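Long-range contacts in putative type VI secretion protein (Escherichia coli, PDB 3U66), which is probably a TssL (DotU-family) component of the type VI secretion machinery, anchored in the inner membrane with this helical domain in the cytoplasm: residues Q45-L50 against I62-F67; R38-V43 against D91-H96; L18-L23 against C68-E73. All blocks are in the same frame, centred on the assembly; numbering follows the deposited sequence.

Interaction 1 of 3, residues Q45-L50 against I62-F67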
ATOM      1  N   GLN A  45     -12.393  -0.462 -11.322  1.00 61.54           N
ATOM      2  CA  GLN A  45     -12.065  -1.524 -12.281  1.00 62.15           C
ATOM      3  C   GLN A  45     -11.551  -2.736 -11.522  1.00 67.23           C
ATOM      4  O   GLN A  45     -11.955  -3.865 -11.816  1.00 67.30           O
ATOM      5  CB  GLN A  45     -11.014  -1.026 -13.298  1.00 63.78           C
ATOM      6  CG  GLN A  45     -10.375  -2.103 -14.178  1.00 84.88           C
ATOM      7  CD  GLN A  45     -11.174  -2.412 -15.409  1.00112.35           C
ATOM      8  OE1 GLN A  45     -11.271  -1.603 -16.334  1.00111.53           O
ATOM      9  NE2 GLN A  45     -11.731  -3.609 -15.467  1.00104.83           N
ATOM     10  N   ALA A  46     -10.682  -2.489 -10.522  1.00 64.53           N
ATOM     11  CA  ALA A  46     -10.111  -3.533  -9.676  1.00 64.58           C
ATOM     12  C   ALA A  46     -11.182  -4.240  -8.845  1.00 68.79           C
ATOM     13  O   ALA A  46     -11.150  -5.468  -8.746  1.00 68.26           O
ATOM     14  CB  ALA A  46      -9.016  -2.964  -8.785  1.00 65.17           C
ATOM     15  N   ARG A  47     -12.152  -3.466  -8.304  1.00 65.68           N
ATOM     16  CA  ARG A  47     -13.283  -3.942  -7.500  1.00 65.93           C
ATOM     17  C   ARG A  47     -14.156  -4.940  -8.286  1.00 71.00           C
ATOM     18  O   ARG A  47     -14.417  -6.042  -7.796  1.00 71.53           O
ATOM     19  CB  ARG A  47     -14.128  -2.749  -7.013  1.00 66.10           C
ATOM     20  CG  ARG A  47     -14.938  -3.034  -5.747  1.00 75.27           C
ATOM     21  CD  ARG A  47     -16.327  -2.432  -5.790  1.00 87.03           C
ATOM     22  NE  ARG A  47     -16.322  -0.969  -5.695  1.00 96.35           N
ATOM     23  CZ  ARG A  47     -16.593  -0.144  -6.704  1.00108.36           C
ATOM     24  NH1 ARG A  47     -16.887  -0.627  -7.906  1.00 96.51           N
ATOM     25  NH2 ARG A  47     -16.571   1.167  -6.519  1.00 92.14           N
ATOM     26  N   GLU A  48     -14.579  -4.558  -9.508  1.00 67.57           N
ATOM     27  CA  GLU A  48     -15.409  -5.371 -10.401  1.00 67.25           C
ATOM     28  C   GLU A  48     -14.672  -6.630 -10.854  1.00 71.65           C
ATOM     29  O   GLU A  48     -15.278  -7.700 -10.907  1.00 71.90           O
ATOM     30  CB  GLU A  48     -15.864  -4.545 -11.615  1.00 68.45           C
ATOM     31  N   GLU A  49     -13.365  -6.508 -11.154  1.00 67.81           N
ATOM     32  CA  GLU A  49     -12.517  -7.617 -11.597  1.00 67.30           C
ATOM     33  C   GLU A  49     -12.259  -8.661 -10.501  1.00 71.34           C
ATOM     34  O   GLU A  49     -12.379  -9.859 -10.773  1.00 70.86           O
ATOM     35  CB  GLU A  49     -11.213  -7.091 -12.200  1.00 68.57           C
ATOM     36  CG  GLU A  49     -11.134  -7.280 -13.702  1.00 77.62           C
ATOM     37  CD  GLU A  49     -10.110  -6.439 -14.439  1.00 89.09           C
ATOM     38  OE1 GLU A  49      -8.940  -6.378 -14.001  1.00 79.84           O
ATOM     39  OE2 GLU A  49     -10.471  -5.894 -15.505  1.00 80.56           O
ATOM     40  N   LEU A  50     -11.935  -8.209  -9.263  1.00 68.15           N
ATOM     41  CA  LEU A  50     -11.712  -9.086  -8.103  1.00 67.71           C
ATOM     42  C   LEU A  50     -12.963  -9.907  -7.793  1.00 71.67           C
ATOM     43  O   LEU A  50     -12.852 -11.107  -7.535  1.00 71.66           O
ATOM     44  CB  LEU A  50     -11.273  -8.292  -6.855  1.00 67.21           C
ATOM     45  CG  LEU A  50      -9.830  -7.786  -6.823  1.00 70.77           C
ATOM     46  CD1 LEU A  50      -9.685  -6.651  -5.842  1.00 70.34           C
ATOM     47  CD2 LEU A  50      -8.840  -8.901  -6.507  1.00 72.30           C
ATOM     48  N   ILE A  62      -9.586  -5.672   1.575  1.00 59.90           N
ATOM     49  CA  ILE A  62      -8.231  -5.481   2.122  1.00 59.83           C
ATOM     50  C   ILE A  62      -7.231  -5.134   0.995  1.00 62.83           C
ATOM     51  O   ILE A  62      -6.447  -4.184   1.135  1.00 62.85           O
ATOM     52  CB  ILE A  62      -7.744  -6.585   3.137  1.00 63.31           C
ATOM     53  CG1 ILE A  62      -6.219  -6.556   3.398  1.00 64.02           C
ATOM     54  CG2 ILE A  62      -8.123  -7.971   2.705  1.00 64.29           C
ATOM     55  CD1 ILE A  62      -5.658  -5.372   4.072  1.00 72.26           C
HETATM   56  N   MSE A  63      -7.307  -5.860  -0.132  1.00 57.85           N
HETATM   57  CA  MSE A  63      -6.457  -5.601  -1.306  1.00 57.18           C
HETATM   58  C   MSE A  63      -6.646  -4.181  -1.855  1.00 58.12           C
HETATM   59  O   MSE A  63      -5.658  -3.489  -2.110  1.00 57.02           O
HETATM   60  CB  MSE A  63      -6.734  -6.626  -2.405  1.00 59.84           C
HETATM   61  CG  MSE A  63      -6.000  -7.937  -2.203  1.00 67.79           C
HETATM   62 SE   MSE A  63      -6.797  -9.341  -3.303  1.00 77.36          SE
HETATM   63  CE  MSE A  63      -5.385  -9.986  -4.034  1.00 73.98           C
ATOM     64  N   LEU A  64      -7.917  -3.740  -1.984  1.00 53.42           N
ATOM     65  CA  LEU A  64      -8.274  -2.407  -2.459  1.00 52.15           C
ATOM     66  C   LEU A  64      -7.912  -1.316  -1.456  1.00 54.64           C
ATOM     67  O   LEU A  64      -7.576  -0.204  -1.874  1.00 53.98           O
ATOM     68  CB  LEU A  64      -9.757  -2.342  -2.823  1.00 52.24           C
ATOM     69  CG  LEU A  64     -10.148  -3.036  -4.130  1.00 57.37           C
ATOM     70  CD1 LEU A  64     -11.607  -3.439  -4.110  1.00 57.16           C
ATOM     71  CD2 LEU A  64      -9.845  -2.155  -5.337  1.00 59.67           C
ATOM     72  N   TYR A  65      -7.974  -1.634  -0.141  1.00 49.85           N
ATOM     73  CA  TYR A  65      -7.625  -0.719   0.942  1.00 49.72           C
ATOM     74  C   TYR A  65      -6.134  -0.393   0.869  1.00 53.57           C
ATOM     75  O   TYR A  65      -5.772   0.783   0.816  1.00 52.06           O
ATOM     76  CB  TYR A  65      -7.978  -1.326   2.314  1.00 51.17           C
ATOM     77  CG  TYR A  65      -7.819  -0.356   3.464  1.00 52.55           C
ATOM     78  CD1 TYR A  65      -6.629  -0.276   4.178  1.00 54.90           C
ATOM     79  CD2 TYR A  65      -8.872   0.472   3.852  1.00 52.68           C
ATOM     80  CE1 TYR A  65      -6.469   0.630   5.222  1.00 56.71           C
ATOM     81  CE2 TYR A  65      -8.728   1.375   4.901  1.00 53.30           C
ATOM     82  CZ  TYR A  65      -7.522   1.458   5.577  1.00 62.72           C
ATOM     83  OH  TYR A  65      -7.360   2.352   6.602  1.00 66.09           O
ATOM     84  N   ALA A  66      -5.282  -1.450   0.818  1.00 50.77           N
ATOM     85  CA  ALA A  66      -3.825  -1.342   0.724  1.00 50.02           C
ATOM     86  C   ALA A  66      -3.439  -0.540  -0.498  1.00 51.13           C
ATOM     87  O   ALA A  66      -2.575   0.325  -0.390  1.00 50.56           O
ATOM     88  CB  ALA A  66      -3.190  -2.724   0.674  1.00 51.17           C
ATOM     89  N   PHE A  67      -4.124  -0.765  -1.633  1.00 46.64           N
ATOM     90  CA  PHE A  67      -3.871  -0.010  -2.864  1.00 46.89           C
ATOM     91  C   PHE A  67      -4.232   1.469  -2.741  1.00 52.76           C
ATOM     92  O   PHE A  67      -3.464   2.305  -3.230  1.00 52.81           O
ATOM     93  CB  PHE A  67      -4.573  -0.634  -4.078  1.00 48.41           C
ATOM     94  CG  PHE A  67      -4.207   0.047  -5.369  1.00 49.61           C
ATOM     95  CD1 PHE A  67      -3.032  -0.279  -6.034  1.00 52.64           C
ATOM     96  CD2 PHE A  67      -5.028   1.024  -5.915  1.00 51.99           C
ATOM     97  CE1 PHE A  67      -2.687   0.363  -7.218  1.00 53.21           C
ATOM     98  CE2 PHE A  67      -4.677   1.670  -7.099  1.00 54.71           C
ATOM     99  CZ  PHE A  67      -3.509   1.334  -7.738  1.00 52.45           C
TER
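Leu64 stands at the centre of this apolar contact, and both of its methyls touch helix 32-52. Its CD2 lies 3.6 Å from the CB of Ala46, while CD1 sits 3.7 Å from Arg47 CG. Arg47 crosses Leu64 at about a right angle with the aliphatic start of its chain, and its charged end then leads away. From one turn further along, Leu50 comes tip to tip with Leu64, placing CD1 4.0 Å from Leu64 CG. The other methyl of Leu50, CD2, rests 3.8 Å from the SE of Met63, a selenomethionine whose chain crosses obliquely and bends at its last torsion. In Leu64, CG is anti to the carbonyl carbon (chi1 -74°), which turns the fork of methyls onto the opposing helix. A glycine here would take away the methyls shared by Ala46, Arg47 and Leu50 and would probably loosen the pairing of the two helices. Further out, helix 7-24 touches both helices, with Ile12 on Ala46 and Phe13 on Met63, while Phe55 lies against Leu50. The segments 45-50 and 62-67 run antiparallel at 160°, their axes 10.6 Å apart, and no hydrogen bond crosses between them. Helices 32-52 and 57-76, joined by a short turn, thus form an antiparallel helical hairpin within the all-helical bundle of the TssL cytoplasmic domain.

Interaction 2 of 3, residues R38-V43 against D91-H96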
ATOM      1  N   ARG A  38      -8.666   9.117 -12.938  1.00 61.49           N
ATOM      2  CA  ARG A  38      -8.054   7.893 -13.460  1.00 61.11           C
ATOM      3  C   ARG A  38      -7.836   6.924 -12.309  1.00 64.40           C
ATOM      4  O   ARG A  38      -8.196   5.756 -12.440  1.00 64.39           O
ATOM      5  CB  ARG A  38      -6.731   8.212 -14.164  1.00 62.70           C
ATOM      6  CG  ARG A  38      -6.453   7.334 -15.382  1.00 74.69           C
ATOM      7  CD  ARG A  38      -5.344   6.322 -15.152  1.00 81.65           C
ATOM      8  NE  ARG A  38      -4.027   6.960 -15.104  1.00 86.14           N
ATOM      9  CZ  ARG A  38      -2.874   6.334 -15.319  1.00 98.24           C
ATOM     10  NH1 ARG A  38      -2.858   5.036 -15.614  1.00 80.90           N
ATOM     11  NH2 ARG A  38      -1.729   6.995 -15.242  1.00 83.33           N
ATOM     12  N   ALA A  39      -7.338   7.429 -11.155  1.00 60.46           N
ATOM     13  CA  ALA A  39      -7.130   6.664  -9.922  1.00 60.54           C
ATOM     14  C   ALA A  39      -8.434   5.992  -9.499  1.00 66.95           C
ATOM     15  O   ALA A  39      -8.441   4.782  -9.300  1.00 67.02           O
ATOM     16  CB  ALA A  39      -6.635   7.578  -8.813  1.00 60.97           C
ATOM     17  N   CYS A  40      -9.536   6.772  -9.411  1.00 65.02           N
ATOM     18  CA  CYS A  40     -10.884   6.325  -9.059  1.00 65.56           C
ATOM     19  C   CYS A  40     -11.362   5.181  -9.960  1.00 69.15           C
ATOM     20  O   CYS A  40     -11.811   4.149  -9.449  1.00 68.81           O
ATOM     21  CB  CYS A  40     -11.854   7.500  -9.101  1.00 66.63           C
ATOM     22  SG  CYS A  40     -11.868   8.513  -7.601  1.00 70.99           S
ATOM     23  N   GLN A  41     -11.236   5.360 -11.298  1.00 64.87           N
ATOM     24  CA  GLN A  41     -11.640   4.384 -12.316  1.00 64.51           C
ATOM     25  C   GLN A  41     -10.859   3.080 -12.194  1.00 67.71           C
ATOM     26  O   GLN A  41     -11.425   2.004 -12.382  1.00 67.09           O
ATOM     27  CB  GLN A  41     -11.520   4.958 -13.746  1.00 65.90           C
ATOM     28  CG  GLN A  41     -12.379   6.197 -14.045  1.00 78.68           C
ATOM     29  CD  GLN A  41     -13.789   6.144 -13.493  1.00 97.12           C
ATOM     30  OE1 GLN A  41     -14.612   5.295 -13.866  1.00 89.28           O
ATOM     31  NE2 GLN A  41     -14.098   7.063 -12.589  1.00 92.49           N
ATOM     32  N   LEU A  42      -9.569   3.188 -11.847  1.00 63.21           N
ATOM     33  CA  LEU A  42      -8.674   2.058 -11.638  1.00 62.60           C
ATOM     34  C   LEU A  42      -9.097   1.213 -10.413  1.00 65.05           C
ATOM     35  O   LEU A  42      -9.132  -0.023 -10.490  1.00 64.93           O
ATOM     36  CB  LEU A  42      -7.244   2.574 -11.495  1.00 62.62           C
ATOM     37  CG  LEU A  42      -6.252   1.938 -12.462  1.00 67.07           C
ATOM     38  CD1 LEU A  42      -5.158   2.913 -12.789  1.00 67.02           C
ATOM     39  CD2 LEU A  42      -5.600   0.606 -11.857  1.00 70.74           C
ATOM     40  N   VAL A  43      -9.460   1.894  -9.304  1.00 59.72           N
ATOM     41  CA  VAL A  43      -9.940   1.277  -8.065  1.00 58.78           C
ATOM     42  C   VAL A  43     -11.273   0.565  -8.350  1.00 61.97           C
ATOM     43  O   VAL A  43     -11.435  -0.586  -7.955  1.00 61.10           O
ATOM     44  CB  VAL A  43     -10.047   2.320  -6.918  1.00 62.48           C
ATOM     45  CG1 VAL A  43     -10.693   1.730  -5.669  1.00 62.36           C
ATOM     46  CG2 VAL A  43      -8.682   2.912  -6.578  1.00 62.17           C
ATOM     47  N   ASP A  91      -9.980  15.430  -0.106  1.00 78.72           N
ATOM     48  CA  ASP A  91     -10.636  14.118   0.005  1.00 77.10           C
ATOM     49  C   ASP A  91      -9.836  13.011  -0.708  1.00 76.74           C
ATOM     50  O   ASP A  91      -9.943  12.886  -1.932  1.00 75.78           O
ATOM     51  CB  ASP A  91     -12.087  14.165  -0.521  1.00 78.98           C
ATOM     52  CG  ASP A  91     -13.001  15.131   0.207  1.00 90.95           C
ATOM     53  OD1 ASP A  91     -12.980  15.144   1.463  1.00 91.85           O
ATOM     54  OD2 ASP A  91     -13.777  15.839  -0.475  1.00 96.15           O
ATOM     55  N   PRO A  92      -9.007  12.219   0.024  1.00 70.36           N
ATOM     56  CA  PRO A  92      -8.236  11.148  -0.641  1.00 68.86           C
ATOM     57  C   PRO A  92      -9.078   9.900  -0.927  1.00 69.69           C
ATOM     58  O   PRO A  92     -10.257   9.863  -0.563  1.00 69.28           O
ATOM     59  CB  PRO A  92      -7.094  10.876   0.336  1.00 70.68           C
ATOM     60  CG  PRO A  92      -7.630  11.259   1.665  1.00 75.80           C
ATOM     61  CD  PRO A  92      -8.755  12.238   1.480  1.00 71.58           C
ATOM     62  N   LEU A  93      -8.482   8.888  -1.595  1.00 63.79           N
ATOM     63  CA  LEU A  93      -9.155   7.643  -1.984  1.00 62.31           C
ATOM     64  C   LEU A  93      -9.606   6.811  -0.800  1.00 65.07           C
ATOM     65  O   LEU A  93     -10.619   6.124  -0.894  1.00 65.03           O
ATOM     66  CB  LEU A  93      -8.288   6.802  -2.927  1.00 62.07           C
ATOM     67  CG  LEU A  93      -7.939   7.413  -4.294  1.00 66.23           C
ATOM     68  CD1 LEU A  93      -6.813   6.638  -4.943  1.00 65.90           C
ATOM     69  CD2 LEU A  93      -9.154   7.452  -5.226  1.00 67.26           C
ATOM     70  N   GLN A  94      -8.860   6.874   0.310  1.00 60.62           N
ATOM     71  CA  GLN A  94      -9.173   6.162   1.554  1.00 60.04           C
ATOM     72  C   GLN A  94     -10.437   6.736   2.207  1.00 63.39           C
ATOM     73  O   GLN A  94     -11.140   6.024   2.921  1.00 62.57           O
ATOM     74  CB  GLN A  94      -7.976   6.199   2.526  1.00 61.01           C
ATOM     75  CG  GLN A  94      -7.465   7.604   2.854  1.00 72.58           C
ATOM     76  CD  GLN A  94      -6.102   7.584   3.481  1.00 86.53           C
ATOM     77  OE1 GLN A  94      -5.958   7.641   4.703  1.00 79.32           O
ATOM     78  NE2 GLN A  94      -5.072   7.510   2.658  1.00 78.44           N
ATOM     79  N   ALA A  95     -10.706   8.033   1.967  1.00 59.93           N
ATOM     80  CA  ALA A  95     -11.875   8.734   2.494  1.00 59.08           C
ATOM     81  C   ALA A  95     -13.046   8.555   1.550  1.00 60.89           C
ATOM     82  O   ALA A  95     -14.169   8.359   2.015  1.00 60.74           O
ATOM     83  CB  ALA A  95     -11.560  10.211   2.686  1.00 59.56           C
ATOM     84  N   HIS A  96     -12.778   8.587   0.227  1.00 55.88           N
ATOM     85  CA  HIS A  96     -13.772   8.446  -0.832  1.00 55.33           C
ATOM     86  C   HIS A  96     -14.361   7.041  -0.901  1.00 58.42           C
ATOM     87  O   HIS A  96     -15.579   6.892  -0.959  1.00 57.41           O
ATOM     88  CB  HIS A  96     -13.190   8.885  -2.189  1.00 56.53           C
ATOM     89  CG  HIS A  96     -14.137   8.726  -3.344  1.00 60.45           C
ATOM     90  ND1 HIS A  96     -15.280   9.505  -3.466  1.00 62.20           N
ATOM     91  CD2 HIS A  96     -14.080   7.872  -4.394  1.00 62.20           C
ATOM     92  CE1 HIS A  96     -15.882   9.084  -4.567  1.00 61.47           C
ATOM     93  NE2 HIS A  96     -15.194   8.107  -5.161  1.00 61.84           N
TER
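Residues 91-96 open the short helix 93-98, with Pro92 at its N-cap position, and this helix start packs on helix 32-52 within the all-helical bundle. The nearest CA atoms across the contact, those of Cys40 and Leu93, are 7.4 Å apart. Leu93 is the side chain that carries it. Its CB points toward the opposing helix, and CG stands anti to the carbonyl carbon (chi1 -63°), so that the two methyls are spread along the surface of residues 39-43. CD1 continues the chain, anti to CA, and lies 4.0 Å from the CB of Ala39. The same methyl reaches the neighbourhood of Val43, a looser approach of 4.5 Å to CG2. The second branch, CD2, turns to Cys40 and meets its SG at 3.8 Å. Ala39, Cys40, Val43 and Leu93 are all buried; no hydrogen bond crosses between the segments, and round Leu93 the hold is apolar. Other helices close around the same leucine: Cys68 and Leu71 of helix 57-76 touch it, as does Trp88 of helix 87-90. The helix start is steadied by its own backbone, since Pro92 O accepts from His96 N at 2.9 Å and from Ala95 N at 3.2 Å. One turn after Leu93, His96 forms the exposed edge of the contact. Its CG is anti to the backbone N (chi1 178°), and the ring is carried toward the sulfur that already touches Leu93. Cys40 SG approaches obliquely, 45° off the normal of the His96 ring and 4.6 Å from its centroid, with His96 CD2 its nearest ring atom at 3.9 Å.

Interaction 3 of 3, residues L18-L23 against C68-E73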
ATOM      1  N   LEU A  18       2.020   0.040 -11.509  1.00 51.29           N
ATOM      2  CA  LEU A  18       2.973   0.702 -12.384  1.00 51.48           C
ATOM      3  C   LEU A  18       2.807   2.222 -12.290  1.00 59.53           C
ATOM      4  O   LEU A  18       3.811   2.935 -12.236  1.00 59.80           O
ATOM      5  CB  LEU A  18       2.859   0.183 -13.826  1.00 50.97           C
ATOM      6  CG  LEU A  18       3.930   0.645 -14.838  1.00 54.34           C
ATOM      7  CD1 LEU A  18       5.342   0.138 -14.468  1.00 53.58           C
ATOM      8  CD2 LEU A  18       3.557   0.210 -16.252  1.00 55.29           C
HETATM    9  N   MSE A  19       1.542   2.704 -12.199  1.00 57.93           N
HETATM   10  CA  MSE A  19       1.192   4.119 -12.046  1.00 58.44           C
HETATM   11  C   MSE A  19       1.770   4.707 -10.756  1.00 60.81           C
HETATM   12  O   MSE A  19       2.354   5.786 -10.817  1.00 59.58           O
HETATM   13  CB  MSE A  19      -0.330   4.318 -12.139  1.00 61.88           C
HETATM   14  CG  MSE A  19      -0.811   5.779 -11.985  1.00 70.87           C
HETATM   15 SE   MSE A  19      -2.719   5.981 -11.451  1.00 81.29          SE
HETATM   16  CE  MSE A  19      -2.850   4.522 -10.183  1.00 77.78           C
ATOM     17  N   VAL A  20       1.639   4.000  -9.606  1.00 58.40           N
ATOM     18  CA  VAL A  20       2.213   4.467  -8.330  1.00 58.61           C
ATOM     19  C   VAL A  20       3.739   4.501  -8.405  1.00 64.17           C
ATOM     20  O   VAL A  20       4.341   5.472  -7.944  1.00 64.07           O
ATOM     21  CB  VAL A  20       1.659   3.856  -6.995  1.00 62.49           C
ATOM     22  CG1 VAL A  20       0.282   3.222  -7.154  1.00 62.50           C
ATOM     23  CG2 VAL A  20       2.639   2.892  -6.327  1.00 62.03           C
ATOM     24  N   SER A  21       4.348   3.472  -9.048  1.00 61.64           N
ATOM     25  CA  SER A  21       5.795   3.368  -9.254  1.00 61.88           C
ATOM     26  C   SER A  21       6.315   4.559 -10.075  1.00 66.19           C
ATOM     27  O   SER A  21       7.375   5.099  -9.754  1.00 66.04           O
ATOM     28  CB  SER A  21       6.153   2.051  -9.935  1.00 65.37           C
ATOM     29  OG  SER A  21       7.520   1.733  -9.728  1.00 73.48           O
ATOM     30  N   GLN A  22       5.547   4.995 -11.095  1.00 62.72           N
ATOM     31  CA  GLN A  22       5.897   6.153 -11.919  1.00 62.96           C
ATOM     32  C   GLN A  22       5.771   7.461 -11.139  1.00 68.18           C
ATOM     33  O   GLN A  22       6.646   8.317 -11.263  1.00 67.92           O
ATOM     34  CB  GLN A  22       5.083   6.198 -13.225  1.00 64.09           C
ATOM     35  CG  GLN A  22       5.533   5.192 -14.286  1.00 75.76           C
ATOM     36  CD  GLN A  22       6.974   5.363 -14.695  1.00 86.88           C
ATOM     37  OE1 GLN A  22       7.868   4.651 -14.218  1.00 79.71           O
ATOM     38  NE2 GLN A  22       7.226   6.311 -15.583  1.00 76.58           N
ATOM     39  N   LEU A  23       4.713   7.592 -10.307  1.00 65.93           N
ATOM     40  CA  LEU A  23       4.485   8.763  -9.455  1.00 66.82           C
ATOM     41  C   LEU A  23       5.589   8.894  -8.396  1.00 73.14           C
ATOM     42  O   LEU A  23       5.998  10.012  -8.070  1.00 73.16           O
ATOM     43  CB  LEU A  23       3.098   8.707  -8.774  1.00 66.96           C
ATOM     44  CG  LEU A  23       1.864   8.928  -9.656  1.00 71.78           C
ATOM     45  CD1 LEU A  23       0.603   8.601  -8.906  1.00 71.79           C
ATOM     46  CD2 LEU A  23       1.754  10.357 -10.103  1.00 74.79           C
ATOM     47  N   CYS A  68      -5.412   1.786  -2.137  1.00 49.79           N
ATOM     48  CA  CYS A  68      -5.877   3.157  -1.915  1.00 49.44           C
ATOM     49  C   CYS A  68      -4.867   3.888  -1.039  1.00 51.66           C
ATOM     50  O   CYS A  68      -4.421   4.971  -1.398  1.00 50.06           O
ATOM     51  CB  CYS A  68      -7.271   3.173  -1.295  1.00 50.16           C
ATOM     52  SG  CYS A  68      -8.619   2.948  -2.485  1.00 54.04           S
ATOM     53  N   ALA A  69      -4.457   3.251   0.070  1.00 49.33           N
ATOM     54  CA  ALA A  69      -3.464   3.744   1.025  1.00 49.67           C
ATOM     55  C   ALA A  69      -2.095   3.941   0.365  1.00 56.17           C
ATOM     56  O   ALA A  69      -1.401   4.909   0.692  1.00 57.23           O
ATOM     57  CB  ALA A  69      -3.346   2.778   2.190  1.00 50.29           C
ATOM     58  N   LEU A  70      -1.722   3.041  -0.575  1.00 52.68           N
ATOM     59  CA  LEU A  70      -0.458   3.109  -1.313  1.00 52.74           C
ATOM     60  C   LEU A  70      -0.459   4.317  -2.267  1.00 58.05           C
ATOM     61  O   LEU A  70       0.442   5.163  -2.198  1.00 58.18           O
ATOM     62  CB  LEU A  70      -0.157   1.763  -2.039  1.00 52.52           C
ATOM     63  CG  LEU A  70       0.970   1.694  -3.093  1.00 56.14           C
ATOM     64  CD1 LEU A  70       2.345   1.993  -2.496  1.00 55.91           C
ATOM     65  CD2 LEU A  70       0.969   0.356  -3.795  1.00 57.21           C
ATOM     66  N   LEU A  71      -1.492   4.409  -3.119  1.00 55.33           N
ATOM     67  CA  LEU A  71      -1.684   5.485  -4.092  1.00 55.31           C
ATOM     68  C   LEU A  71      -1.840   6.870  -3.442  1.00 60.66           C
ATOM     69  O   LEU A  71      -1.212   7.811  -3.914  1.00 60.34           O
ATOM     70  CB  LEU A  71      -2.874   5.158  -5.005  1.00 55.26           C
ATOM     71  CG  LEU A  71      -3.151   6.055  -6.212  1.00 59.93           C
ATOM     72  CD1 LEU A  71      -1.888   6.352  -7.029  1.00 60.21           C
ATOM     73  CD2 LEU A  71      -4.184   5.419  -7.086  1.00 62.52           C
ATOM     74  N   ASP A  72      -2.633   6.987  -2.351  1.00 58.82           N
ATOM     75  CA  ASP A  72      -2.816   8.244  -1.608  1.00 59.34           C
ATOM     76  C   ASP A  72      -1.489   8.755  -1.048  1.00 65.89           C
ATOM     77  O   ASP A  72      -1.189   9.938  -1.200  1.00 65.69           O
ATOM     78  CB  ASP A  72      -3.825   8.081  -0.454  1.00 60.73           C
ATOM     79  CG  ASP A  72      -5.288   8.024  -0.849  1.00 65.62           C
ATOM     80  OD1 ASP A  72      -5.655   8.636  -1.869  1.00 65.77           O
ATOM     81  OD2 ASP A  72      -6.072   7.416  -0.104  1.00 68.87           O
ATOM     82  N   GLU A  73      -0.694   7.865  -0.416  1.00 64.05           N
ATOM     83  CA  GLU A  73       0.605   8.206   0.169  1.00 64.65           C
ATOM     84  C   GLU A  73       1.636   8.671  -0.866  1.00 70.87           C
ATOM     85  O   GLU A  73       2.340   9.641  -0.597  1.00 70.81           O
ATOM     86  CB  GLU A  73       1.160   7.050   1.012  1.00 65.73           C
ATOM     87  CG  GLU A  73       2.242   7.486   1.984  1.00 71.45           C
ATOM     88  CD  GLU A  73       3.126   6.359   2.464  1.00 81.61           C
ATOM     89  OE1 GLU A  73       4.025   5.926   1.705  1.00 73.48           O
ATOM     90  OE2 GLU A  73       2.905   5.899   3.603  1.00 70.27           O
TER
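Glu73 OE2 is gripped by two hydrogen bonds, from the backbone N atoms of Thr137 and Gly138, which tie segment 68-73 to a loop late in the chain. The side facing helix 7-24 is wholly apolar. There Leu71, with CG anti to the backbone N (chi1 -172°), extends both methyls to the opposing helix. Met19, a selenomethionine, crosses it at about a right angle, and its terminal CE lies closest to Leu71 CD2, at 3.5 Å, but also touches CD1. That second methyl is shared: Leu71 CD1 lies 3.8 Å from Val20 CG1 and equally 3.8 Å from Leu23 CD1, both chains crossing Leu71 obliquely. Val20 thereby straddles two leucines, because its CG2 is directed to Leu70 and stands 3.8 Å from the CG of that residue. All five of these side chains are buried. The two segments run nearly parallel, at 24°, with axes 9.9 Å apart. Helix 32-52 lies alongside both partners, its Leu42 touching Met19 and its Ala39 touching Leu71. With no strand in the fold, the three long helices 7-24, 32-52 and 57-76 pack directly on one another in the all-helical bundle of this cytoplasmic domain.

Overall arrangement
Interactions 1 and 2 share helix 32-52, and 1 and 3 share helix 57-76; interaction 2 adds helix 93-98 and interaction 3 helix 7-24. The centre of interaction 2 is about 11 Å from those of the other two, themselves about 14 Å apart. Interactions 1 and 2 meet at Leu64 CD2, 3.4 Å from Val43 O. Phe67, which does not itself touch 45-50, reaches interaction 3, its CZ 4.1 Å from Met19 CE. Polar links join interactions 2 and 3: Asp72 OD1 probably accepts from Leu93 N at 2.9 Å, and OD2 likewise from Gln94 N. A glycerol, probably from the crystallisation liquor, lies about 3 Å (nearest atoms) from the Arg47 side chain, at the exposed edge of interaction 1.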